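Local coordinates for 389aa long hypothetical nucleolar protein (Pyrococcus horikoshii, PDB 5ZVE) that transfers a methyl group from S-adenosyl-L-methionine to the C5 position of cytosine 72 in several tRNAs, at residues V101-V112 with G153-K164. Residues are numbered along the deposited sequence; the frame is centred on the assembly and turned at random.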
# COMPACT_ATOMS: atom_id res chain seq x y z
N VAL A 101 -7.25 -4.70 14.13
CA VAL A 101 -7.74 -5.90 14.81
C VAL A 101 -8.12 -7.00 13.81
O VAL A 101 -7.82 -8.18 14.01
CB VAL A 101 -8.96 -5.58 15.71
CG1 VAL A 101 -9.65 -6.84 16.19
CG2 VAL A 101 -8.53 -4.71 16.89
N TYR A 102 -8.77 -6.58 12.73
CA TYR A 102 -9.13 -7.42 11.60
C TYR A 102 -7.94 -8.19 11.04
O TYR A 102 -8.10 -9.24 10.41
CB TYR A 102 -9.75 -6.53 10.51
CG TYR A 102 -10.43 -7.22 9.35
CD1 TYR A 102 -11.63 -7.90 9.52
CD2 TYR A 102 -9.92 -7.12 8.06
CE1 TYR A 102 -12.28 -8.50 8.46
CE2 TYR A 102 -10.57 -7.71 6.99
CZ TYR A 102 -11.74 -8.40 7.19
OH TYR A 102 -12.39 -8.99 6.13
N GLN A 103 -6.73 -7.68 11.28
CA GLN A 103 -5.52 -8.29 10.76
C GLN A 103 -4.62 -8.83 11.86
O GLN A 103 -3.51 -9.29 11.60
CB GLN A 103 -4.76 -7.29 9.89
CG GLN A 103 -5.66 -6.60 8.88
CD GLN A 103 -4.95 -5.52 8.10
OE1 GLN A 103 -3.96 -5.77 7.43
NE2 GLN A 103 -5.47 -4.29 8.19
N GLY A 104 -5.09 -8.77 13.11
CA GLY A 104 -4.39 -9.42 14.21
C GLY A 104 -3.85 -8.53 15.30
O GLY A 104 -3.27 -9.02 16.26
N ALA A 105 -4.04 -7.22 15.17
CA ALA A 105 -3.63 -6.29 16.23
C ALA A 105 -4.46 -6.49 17.48
O ALA A 105 -5.61 -6.92 17.42
CB ALA A 105 -3.73 -4.85 15.76
N MET A 106 -3.87 -6.17 18.63
CA MET A 106 -4.63 -6.03 19.87
C MET A 106 -5.50 -4.79 19.79
O MET A 106 -5.25 -3.91 18.97
CB MET A 106 -3.69 -5.93 21.07
CG MET A 106 -2.64 -7.03 21.15
SD MET A 106 -3.40 -8.63 21.49
CE MET A 106 -3.41 -9.36 19.85
N LEU A 107 -6.50 -4.70 20.65
CA LEU A 107 -7.31 -3.49 20.72
C LEU A 107 -6.91 -2.67 21.94
O LEU A 107 -6.97 -3.14 23.07
CB LEU A 107 -8.80 -3.83 20.78
CG LEU A 107 -9.73 -2.61 20.86
CD1 LEU A 107 -9.53 -1.69 19.67
CD2 LEU A 107 -11.18 -3.04 20.98
N TYR A 108 -6.48 -1.43 21.69
CA TYR A 108 -6.09 -0.54 22.77
C TYR A 108 -7.20 0.45 23.08
O TYR A 108 -8.09 0.67 22.25
CB TYR A 108 -4.79 0.18 22.41
CG TYR A 108 -3.66 -0.80 22.15
CD1 TYR A 108 -2.95 -1.36 23.20
CD2 TYR A 108 -3.33 -1.18 20.85
CE1 TYR A 108 -1.93 -2.27 22.96
CE2 TYR A 108 -2.31 -2.08 20.61
CZ TYR A 108 -1.61 -2.62 21.67
OH TYR A 108 -0.60 -3.53 21.45
N ALA A 109 -7.15 1.03 24.27
CA ALA A 109 -8.24 1.86 24.79
C ALA A 109 -8.65 3.02 23.88
O ALA A 109 -9.84 3.21 23.63
CB ALA A 109 -7.90 2.37 26.18
N PRO A 110 -7.68 3.81 23.37
CA PRO A 110 -8.11 4.86 22.44
C PRO A 110 -8.80 4.32 21.18
O PRO A 110 -9.47 5.08 20.48
CB PRO A 110 -6.80 5.57 22.06
CG PRO A 110 -5.71 4.66 22.48
CD PRO A 110 -6.24 3.91 23.66
N GLY A 111 -8.64 3.03 20.90
CA GLY A 111 -9.28 2.43 19.74
C GLY A 111 -10.71 2.03 20.02
O GLY A 111 -11.42 1.59 19.12
N VAL A 112 -11.15 2.20 21.26
CA VAL A 112 -12.49 1.80 21.68
C VAL A 112 -13.49 2.94 21.55
O VAL A 112 -13.31 4.01 22.14
CB VAL A 112 -12.49 1.28 23.13
CG1 VAL A 112 -13.92 1.00 23.59
CG2 VAL A 112 -11.63 0.03 23.25
N GLY A 153 -3.14 1.94 27.00
CA GLY A 153 -3.24 0.61 27.58
C GLY A 153 -3.97 -0.41 26.73
O GLY A 153 -4.60 -0.07 25.73
N LEU A 154 -3.88 -1.67 27.14
CA LEU A 154 -4.53 -2.78 26.43
C LEU A 154 -5.98 -2.96 26.89
O LEU A 154 -6.25 -3.17 28.07
CB LEU A 154 -3.74 -4.07 26.65
CG LEU A 154 -4.26 -5.35 26.00
CD1 LEU A 154 -4.41 -5.17 24.50
CD2 LEU A 154 -3.31 -6.51 26.31
N ALA A 155 -6.91 -2.91 25.94
CA ALA A 155 -8.33 -3.02 26.25
C ALA A 155 -8.85 -4.43 26.00
O ALA A 155 -9.54 -5.00 26.85
CB ALA A 155 -9.12 -2.00 25.44
N VAL A 156 -8.55 -4.97 24.83
CA VAL A 156 -8.92 -6.35 24.53
C VAL A 156 -7.72 -7.08 23.95
O VAL A 156 -7.15 -6.65 22.95
CB VAL A 156 -10.10 -6.45 23.55
CG1 VAL A 156 -10.44 -7.90 23.27
CG2 VAL A 156 -11.31 -5.70 24.08
N GLU A 157 -7.35 -8.19 24.58
CA GLU A 157 -6.37 -9.08 23.99
C GLU A 157 -7.08 -9.90 22.93
O GLU A 157 -7.94 -10.73 23.25
CB GLU A 157 -5.73 -9.98 25.05
CG GLU A 157 -4.73 -10.98 24.51
CD GLU A 157 -4.19 -11.91 25.58
OE1 GLU A 157 -4.51 -11.69 26.77
OE2 GLU A 157 -3.45 -12.84 25.24
N VAL A 158 -6.73 -9.66 21.67
CA VAL A 158 -7.41 -10.31 20.56
C VAL A 158 -6.77 -11.67 20.30
O VAL A 158 -5.69 -11.77 19.72
CB VAL A 158 -7.37 -9.44 19.28
CG1 VAL A 158 -8.11 -10.11 18.14
CG2 VAL A 158 -7.98 -8.08 19.56
N THR A 159 -7.45 -12.72 20.75
CA THR A 159 -6.97 -14.08 20.65
C THR A 159 -7.55 -14.78 19.43
O THR A 159 -7.09 -15.85 19.03
CB THR A 159 -7.34 -14.88 21.90
OG1 THR A 159 -8.76 -14.83 22.09
CG2 THR A 159 -6.65 -14.30 23.12
N LEU A 160 -8.59 -14.19 18.85
CA LEU A 160 -9.18 -14.73 17.63
C LEU A 160 -9.53 -13.61 16.67
O LEU A 160 -10.70 -13.25 16.52
CB LEU A 160 -10.42 -15.56 17.95
CG LEU A 160 -10.92 -16.42 16.78
CD1 LEU A 160 -9.93 -17.54 16.47
CD2 LEU A 160 -12.30 -16.98 17.10
N PRO A 161 -8.51 -13.04 16.01
CA PRO A 161 -8.76 -12.07 14.95
C PRO A 161 -9.39 -12.75 13.74
O PRO A 161 -9.22 -13.95 13.58
CB PRO A 161 -7.36 -11.54 14.63
CG PRO A 161 -6.47 -12.69 14.94
CD PRO A 161 -7.08 -13.35 16.15
N LYS A 162 -10.11 -12.01 12.92
CA LYS A 162 -10.68 -12.58 11.71
C LYS A 162 -9.55 -13.10 10.80
O LYS A 162 -9.63 -14.20 10.26
CB LYS A 162 -11.54 -11.55 10.99
CG LYS A 162 -12.01 -11.97 9.63
CD LYS A 162 -13.25 -12.81 9.69
CE LYS A 162 -14.16 -12.51 8.51
NZ LYS A 162 -15.09 -13.63 8.23
N PHE A 163 -8.50 -12.30 10.67
CA PHE A 163 -7.30 -12.70 9.94
C PHE A 163 -6.07 -12.37 10.77
O PHE A 163 -6.11 -11.51 11.64
CB PHE A 163 -7.20 -12.00 8.58
CG PHE A 163 -8.30 -12.36 7.63
CD1 PHE A 163 -8.20 -13.49 6.83
CD2 PHE A 163 -9.41 -11.54 7.51
CE1 PHE A 163 -9.21 -13.81 5.94
CE2 PHE A 163 -10.43 -11.86 6.61
CZ PHE A 163 -10.33 -13.00 5.83
N LYS A 164 -4.97 -13.06 10.49
CA LYS A 164 -3.72 -12.80 11.18
C LYS A 164 -2.55 -12.57 10.23
O LYS A 164 -2.20 -13.45 9.44
CB LYS A 164 -3.39 -13.96 12.13
CG LYS A 164 -2.10 -13.79 12.90
CD LYS A 164 -2.05 -12.47 13.63
CE LYS A 164 -0.80 -12.37 14.50
NZ LYS A 164 -0.62 -10.98 15.02
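A classic beta bulge joins Leu107 to Ala155 and Val156 at one margin of the PUA domain sheet, where the short strand 107-108 runs antiparallel to strand 154-161. Leu107 O takes two backbone bonds, from Ala155 N at 2.9 Å and from Val156 N at 3.0 Å, while Leu107 N donates to Val156 O. The extra residue shifts the register by one, and Ala109 N then bonds to Gly153 O. Beside the bulge, Leu107 and Val156 share a face of the sheet, their CB atoms 4.0 Å apart, and Val156 packs on Val125 and Ile127 of strand 124-128, which is not adjacent in the sheet. Met106 reaches back along the partner strand because its chain folds at both chi2 (-67°) and chi3; SD receives a weak, 3.5 Å hydrogen bond from Val158 N, and CE lies against Val158. Val158 CG2 meets Val101 CG1 at 4.0 Å.

Beyond the corner at Thr159 and Leu160 the pairing gives way to loop packing. Phe163 N bonds to Tyr102 O, coming from above the carbonyl plane with a bent N-H...O angle of 136°. The same two residues form a T-shaped pair: the edge of Phe163 meets the face of Tyr102, centroids 5.4 Å apart and planes at 71°. Lys162 CG lies 3.7 Å from Tyr102 CE1, its amine continuing to a salt bridge with Asp82, and Tyr102 OH bonds to Arg30 O. Gly104, closing helix 95-101 in a Schellman motif, presents its CA to Pro161 CB. The whole is antiparallel pairing with a classic bulge, at the margin of a PUA domain, a beta pseudobarrel fold.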